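Local coordinates for protein complement factor MASP-3 (Homo sapiens, PDB 3DEM) that binds mannan-binding lectin and ficolins through its calcium-binding CUB1-EGF-CUB2 region and probably acts as a serine protease of the complement lectin pathway, at residues Val61-Asp65 / Gln66-Thr70; Ile230-Pro234 / Lys235-Pro239. One frame throughout, in Å; residues are numbered along the deposited sequence.

Contact 1: residues Val61-Asp65 / Gln66-Thr70; sequences VETED and QVLAT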
ATOM      1  N   VAL A  61      -5.510   9.404 -21.426  1.00 40.53           N
ATOM      2  CA  VAL A  61      -5.491   8.298 -20.472  1.00 40.47           C
ATOM      3  C   VAL A  61      -6.894   7.737 -20.321  1.00 40.56           C
ATOM      4  O   VAL A  61      -7.821   8.461 -19.946  1.00 40.73           O
ATOM      5  CB  VAL A  61      -4.979   8.752 -19.088  1.00 40.61           C
ATOM      6  CG1 VAL A  61      -4.945   7.578 -18.118  1.00 40.32           C
ATOM      7  CG2 VAL A  61      -3.598   9.399 -19.212  1.00 40.32           C
ATOM      8  N   GLU A  62      -7.056   6.451 -20.609  1.00 40.52           N
ATOM      9  CA  GLU A  62      -8.390   5.857 -20.627  1.00 40.59           C
ATOM     10  C   GLU A  62      -8.410   4.389 -20.210  1.00 40.56           C
ATOM     11  O   GLU A  62      -7.368   3.743 -20.101  1.00 40.59           O
ATOM     12  CB  GLU A  62      -9.003   5.995 -22.023  1.00 40.51           C
ATOM     13  CG  GLU A  62      -8.316   5.144 -23.071  1.00 40.63           C
ATOM     14  CD  GLU A  62      -8.653   5.567 -24.488  1.00 40.84           C
ATOM     15  OE1 GLU A  62      -9.811   5.972 -24.740  1.00 41.02           O
ATOM     16  OE2 GLU A  62      -7.754   5.490 -25.351  1.00 40.63           O
ATOM     17  N   THR A  63      -9.611   3.875 -19.968  1.00 40.56           N
ATOM     18  CA  THR A  63      -9.812   2.447 -19.772  1.00 40.55           C
ATOM     19  C   THR A  63     -10.450   1.883 -21.034  1.00 40.63           C
ATOM     20  O   THR A  63     -10.454   2.538 -22.077  1.00 40.70           O
ATOM     21  CB  THR A  63     -10.705   2.146 -18.557  1.00 40.39           C
ATOM     22  OG1 THR A  63     -12.045   2.574 -18.821  1.00 40.71           O
ATOM     23  CG2 THR A  63     -10.185   2.856 -17.323  1.00 40.54           C
ATOM     24  N   GLU A  64     -10.996   0.676 -20.943  1.00 40.64           N
ATOM     25  CA  GLU A  64     -11.586   0.028 -22.110  1.00 40.65           C
ATOM     26  C   GLU A  64     -12.932   0.636 -22.514  1.00 40.65           C
ATOM     27  O   GLU A  64     -13.438   0.356 -23.599  1.00 40.63           O
ATOM     28  CB  GLU A  64     -11.722  -1.484 -21.881  1.00 40.78           C
ATOM     29  CG  GLU A  64     -12.301  -1.874 -20.518  1.00 40.97           C
ATOM     30  CD  GLU A  64     -11.269  -1.815 -19.397  1.00 41.21           C
ATOM     31  OE1 GLU A  64     -10.479  -2.774 -19.253  1.00 41.38           O
ATOM     32  OE2 GLU A  64     -11.254  -0.815 -18.649  1.00 41.38           O
ATOM     33  N   ASP A  65     -13.502   1.473 -21.649  1.00 40.62           N
ATOM     34  CA  ASP A  65     -14.835   2.025 -21.897  1.00 40.64           C
ATOM     35  C   ASP A  65     -15.028   3.423 -21.313  1.00 40.65           C
ATOM     36  O   ASP A  65     -16.152   3.921 -21.241  1.00 40.75           O
ATOM     37  CB  ASP A  65     -15.905   1.081 -21.332  1.00 40.69           C
ATOM     38  CG  ASP A  65     -15.765   0.866 -19.831  1.00 40.61           C
ATOM     39  OD1 ASP A  65     -16.518   0.048 -19.267  1.00 40.77           O
ATOM     40  OD2 ASP A  65     -14.898   1.511 -19.212  1.00 41.07           O
ATOM     41  N   GLN A  66     -13.934   4.056 -20.903  1.00 40.71           N
ATOM     42  CA  GLN A  66     -14.022   5.313 -20.173  1.00 40.76           C
ATOM     43  C   GLN A  66     -12.741   6.130 -20.318  1.00 40.64           C
ATOM     44  O   GLN A  66     -11.653   5.640 -20.032  1.00 40.79           O
ATOM     45  CB  GLN A  66     -14.299   5.010 -18.696  1.00 40.71           C
ATOM     46  CG  GLN A  66     -14.296   6.206 -17.754  1.00 40.79           C
ATOM     47  CD  GLN A  66     -14.501   5.787 -16.300  1.00 41.05           C
ATOM     48  OE1 GLN A  66     -15.009   4.697 -16.019  1.00 41.14           O
ATOM     49  NE2 GLN A  66     -14.102   6.650 -15.369  1.00 41.29           N
ATOM     50  N   VAL A  67     -12.873   7.375 -20.763  1.00 40.51           N
ATOM     51  CA  VAL A  67     -11.732   8.277 -20.834  1.00 40.50           C
ATOM     52  C   VAL A  67     -11.520   8.947 -19.480  1.00 40.51           C
ATOM     53  O   VAL A  67     -12.396   9.652 -18.982  1.00 40.55           O
ATOM     54  CB  VAL A  67     -11.901   9.341 -21.942  1.00 40.53           C
ATOM     55  CG1 VAL A  67     -10.742  10.334 -21.921  1.00 40.35           C
ATOM     56  CG2 VAL A  67     -12.005   8.671 -23.302  1.00 40.40           C
ATOM     57  N   LEU A  68     -10.354   8.710 -18.889  1.00 40.51           N
ATOM     58  CA  LEU A  68     -10.041   9.224 -17.561  1.00 40.57           C
ATOM     59  C   LEU A  68      -9.521  10.658 -17.593  1.00 40.56           C
ATOM     60  O   LEU A  68      -9.899  11.479 -16.752  1.00 40.52           O
ATOM     61  CB  LEU A  68      -9.021   8.319 -16.868  1.00 40.44           C
ATOM     62  CG  LEU A  68      -9.408   6.846 -16.720  1.00 40.57           C
ATOM     63  CD1 LEU A  68      -8.259   6.040 -16.135  1.00 40.63           C
ATOM     64  CD2 LEU A  68     -10.653   6.700 -15.866  1.00 40.50           C
ATOM     65  N   ALA A  69      -8.652  10.951 -18.557  1.00 40.39           N
ATOM     66  CA  ALA A  69      -8.048  12.270 -18.654  1.00 40.41           C
ATOM     67  C   ALA A  69      -7.434  12.510 -20.024  1.00 40.38           C
ATOM     68  O   ALA A  69      -7.032  11.570 -20.703  1.00 40.42           O
ATOM     69  CB  ALA A  69      -7.000  12.453 -17.559  1.00 40.40           C
ATOM     70  N   THR A  70      -7.380  13.777 -20.423  1.00 40.45           N
ATOM     71  CA  THR A  70      -6.707  14.192 -21.645  1.00 40.49           C
ATOM     72  C   THR A  70      -5.869  15.411 -21.314  1.00 40.40           C
ATOM     73  O   THR A  70      -6.374  16.383 -20.754  1.00 40.33           O
ATOM     74  CB  THR A  70      -7.709  14.549 -22.763  1.00 40.55           C
ATOM     75  OG1 THR A  70      -8.626  13.464 -22.945  1.00 40.74           O
ATOM     76  CG2 THR A  70      -6.984  14.811 -24.079  1.00 40.48           C
TER
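V61 and the pair L68-A69 hold the two arms of this turn together through backbone bonds. V61 N gives its hydrogen to A69 O at 2.7 Å, an almost straight bond. In return V61 O takes two donors at once: A69 N reaches it at 3.0 Å, and L68 N comes in closer, at 2.8 Å, but more bent, with an angle of 135° at the hydrogen. Nearer the turn, T63 N bonds to Q66 O at 2.7 Å, again nearly straight, so Q66 O ties down the residue that follows the strand.

Among the side chains, L68 does most of the apolar work. Its CB sits against V61 O, while CD1 lies 3.9 Å from T63 CG2 and also meets V61 CG1, the two chains of T63 and L68 crossing at about a right angle. P91 packs on both L68 and T63. On the face that carries E62 and V67, carboxylate oxygen E62 OE1 passes 3.8 Å from methyl V67 CG2, a loose contact.

One polar side-chain bond spans the turn: T63 OG1 donates to D65 OD2 at 3.1 Å. The hydroxyl gets there because chi1 of T63, 69°, sets OG1 between the backbone N and the carbonyl carbon, with CG2 left for L68.

With two residues, L68 and A69, facing the single residue V61, the arrangement is a classic beta bulge, here in the hairpin of strands 58-62 and 67-71 at the edge of an antiparallel sheet of the first CUB domain.

Contact 2: residues Ile230-Pro234 / Lys235-Pro239; sequences IKVGP and KVLGP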
ATOM      1  N   ILE A 230     -41.985 -26.026  13.930  1.00 40.28           N
ATOM      2  CA  ILE A 230     -42.124 -26.735  15.187  1.00 40.30           C
ATOM      3  C   ILE A 230     -42.708 -28.112  14.927  1.00 40.31           C
ATOM      4  O   ILE A 230     -43.860 -28.236  14.510  1.00 40.14           O
ATOM      5  CB  ILE A 230     -43.031 -25.975  16.163  1.00 40.30           C
ATOM      6  CG1 ILE A 230     -42.464 -24.573  16.439  1.00 40.22           C
ATOM      7  CG2 ILE A 230     -43.211 -26.779  17.446  1.00 40.14           C
ATOM      8  CD1 ILE A 230     -43.343 -23.713  17.329  1.00 40.40           C
ATOM      9  N   LYS A 231     -41.906 -29.146  15.160  1.00 40.15           N
ATOM     10  CA  LYS A 231     -42.385 -30.507  14.982  1.00 40.22           C
ATOM     11  C   LYS A 231     -42.889 -31.109  16.289  1.00 40.21           C
ATOM     12  O   LYS A 231     -42.150 -31.216  17.269  1.00 40.03           O
ATOM     13  CB  LYS A 231     -41.316 -31.410  14.356  1.00 40.09           C
ATOM     14  CG  LYS A 231     -41.804 -32.832  14.138  1.00 40.17           C
ATOM     15  CD  LYS A 231     -40.889 -33.638  13.233  1.00 40.13           C
ATOM     16  CE  LYS A 231     -41.494 -34.997  12.939  1.00 39.72           C
ATOM     17  NZ  LYS A 231     -40.568 -35.890  12.200  1.00 39.59           N
ATOM     18  N   VAL A 232     -44.160 -31.487  16.289  1.00 40.15           N
ATOM     19  CA  VAL A 232     -44.757 -32.187  17.417  1.00 40.46           C
ATOM     20  C   VAL A 232     -45.497 -33.399  16.866  1.00 40.28           C
ATOM     21  O   VAL A 232     -46.319 -33.271  15.961  1.00 40.36           O
ATOM     22  CB  VAL A 232     -45.685 -31.261  18.251  1.00 40.53           C
ATOM     23  CG1 VAL A 232     -46.299 -30.180  17.377  1.00 40.82           C
ATOM     24  CG2 VAL A 232     -46.762 -32.064  18.974  1.00 40.60           C
ATOM     25  N   GLY A 233     -45.171 -34.577  17.384  1.00 40.27           N
ATOM     26  CA  GLY A 233     -45.675 -35.821  16.810  1.00 40.32           C
ATOM     27  C   GLY A 233     -45.177 -35.927  15.384  1.00 40.29           C
ATOM     28  O   GLY A 233     -44.073 -35.476  15.081  1.00 40.26           O
ATOM     29  N   PRO A 234     -45.994 -36.504  14.492  1.00 40.26           N
ATOM     30  CA  PRO A 234     -45.629 -36.625  13.086  1.00 40.33           C
ATOM     31  C   PRO A 234     -46.023 -35.394  12.268  1.00 40.40           C
ATOM     32  O   PRO A 234     -46.328 -35.509  11.082  1.00 40.60           O
ATOM     33  CB  PRO A 234     -46.443 -37.838  12.631  1.00 40.25           C
ATOM     34  CG  PRO A 234     -47.673 -37.804  13.482  1.00 40.18           C
ATOM     35  CD  PRO A 234     -47.318 -37.087  14.772  1.00 40.33           C
ATOM     36  N   LYS A 235     -46.009 -34.224  12.893  1.00 40.42           N
ATOM     37  CA  LYS A 235     -46.556 -33.031  12.262  1.00 40.57           C
ATOM     38  C   LYS A 235     -45.675 -31.807  12.473  1.00 40.48           C
ATOM     39  O   LYS A 235     -45.162 -31.576  13.567  1.00 40.49           O
ATOM     40  CB  LYS A 235     -47.967 -32.760  12.797  1.00 40.75           C
ATOM     41  CG  LYS A 235     -48.757 -31.712  12.029  1.00 41.12           C
ATOM     42  CD  LYS A 235     -49.984 -31.288  12.833  1.00 41.92           C
ATOM     43  CE  LYS A 235     -50.745 -30.135  12.172  1.00 41.82           C
ATOM     44  NZ  LYS A 235     -51.854 -29.637  13.054  1.00 41.82           N
ATOM     45  N   VAL A 236     -45.503 -31.021  11.417  1.00 40.36           N
ATOM     46  CA  VAL A 236     -44.740 -29.787  11.511  1.00 40.24           C
ATOM     47  C   VAL A 236     -45.665 -28.572  11.445  1.00 40.19           C
ATOM     48  O   VAL A 236     -46.494 -28.449  10.542  1.00 40.15           O
ATOM     49  CB  VAL A 236     -43.676 -29.696  10.402  1.00 40.29           C
ATOM     50  CG1 VAL A 236     -42.879 -28.407  10.528  1.00 39.89           C
ATOM     51  CG2 VAL A 236     -42.757 -30.906  10.459  1.00 40.35           C
ATOM     52  N   LEU A 237     -45.526 -27.688  12.425  1.00 40.17           N
ATOM     53  CA  LEU A 237     -46.250 -26.428  12.434  1.00 40.22           C
ATOM     54  C   LEU A 237     -45.362 -25.331  11.867  1.00 40.21           C
ATOM     55  O   LEU A 237     -44.158 -25.326  12.081  1.00 40.10           O
ATOM     56  CB  LEU A 237     -46.677 -26.070  13.856  1.00 40.16           C
ATOM     57  CG  LEU A 237     -47.533 -27.108  14.574  1.00 40.34           C
ATOM     58  CD1 LEU A 237     -47.641 -26.752  16.040  1.00 40.29           C
ATOM     59  CD2 LEU A 237     -48.907 -27.196  13.933  1.00 40.43           C
ATOM     60  N   GLY A 238     -45.966 -24.397  11.148  1.00 40.23           N
ATOM     61  CA  GLY A 238     -45.216 -23.326  10.523  1.00 40.23           C
ATOM     62  C   GLY A 238     -45.216 -23.506   9.021  1.00 40.35           C
ATOM     63  O   GLY A 238     -46.040 -24.242   8.490  1.00 40.38           O
ATOM     64  N   PRO A 239     -44.278 -22.849   8.325  1.00 40.41           N
ATOM     65  CA  PRO A 239     -43.236 -22.013   8.924  1.00 40.32           C
ATOM     66  C   PRO A 239     -43.763 -20.689   9.492  1.00 40.40           C
ATOM     67  O   PRO A 239     -44.781 -20.175   9.045  1.00 40.14           O
ATOM     68  CB  PRO A 239     -42.277 -21.756   7.758  1.00 40.27           C
ATOM     69  CG  PRO A 239     -43.115 -21.917   6.530  1.00 40.99           C
ATOM     70  CD  PRO A 239     -44.183 -22.912   6.856  1.00 40.39           C
TER
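A tight beta hairpin joins strands 227-232 and 235-240 in the second CUB domain, closed by a type II' turn from V232 to K235 with G233 and P234 at its corners. G233 takes the positive phi of 61° that the first corner of such a turn needs. V232 and K235 form the last hydrogen-bonded pair: V232 N meets K235 O at 2.9 Å, nearly in line with the carbonyl, whereas K235 N reaches V232 O at 3.2 Å from well above the carbonyl plane, the longer and more bent bond of the two.

Two pairs further from the turn, I230 and L237 are bonded both ways. L237 N points straight at I230 O at 2.7 Å, and I230 N answers to L237 O at 2.9 Å. Between these pairs lie K231 and V236, a non-hydrogen-bonded pair; there K231 CA sits 3.3 Å from K235 O in a CA-H...O contact, and V236 CA makes a similar one to I230 O.

The side chains of K231 and V236 share one face, where K231 CB approaches V236 CG2 loosely. K231 itself runs out extended, its amine leading away from the other arm. I230, V232, K235 and L237 start from the other face, on which I249 packs against both I230 and L237.

With CG anti to its own carbonyl carbon (chi1 -57°), L237 lays CB and CG beside I230 O. Its end reaches across toward the first arm, and V232 CG1, slanting away from the turn, comes to meet it: L237 CD1 lies 3.9 Å from V232 CG1.

Overall arrangement
Both contacts are hairpins at the same place in two copies of one fold: contact 1 belongs to the first CUB domain, contact 2 to the second, with the calcium-binding EGF domain between them along the chain. In each, the second strand (67-71 or 235-240) is the outermost of a four-stranded antiparallel sheet, and the first (58-62 or 227-232) lies between it and strand 94-101 or 255-261. The first hairpin has the longer connection, the second a two-residue turn. Their centres lie 60 Å apart, on opposite sides of the chain's centre, and the nearest atoms about 43 Å apart, as fits a chain of separate CUB, EGF and CUB modules.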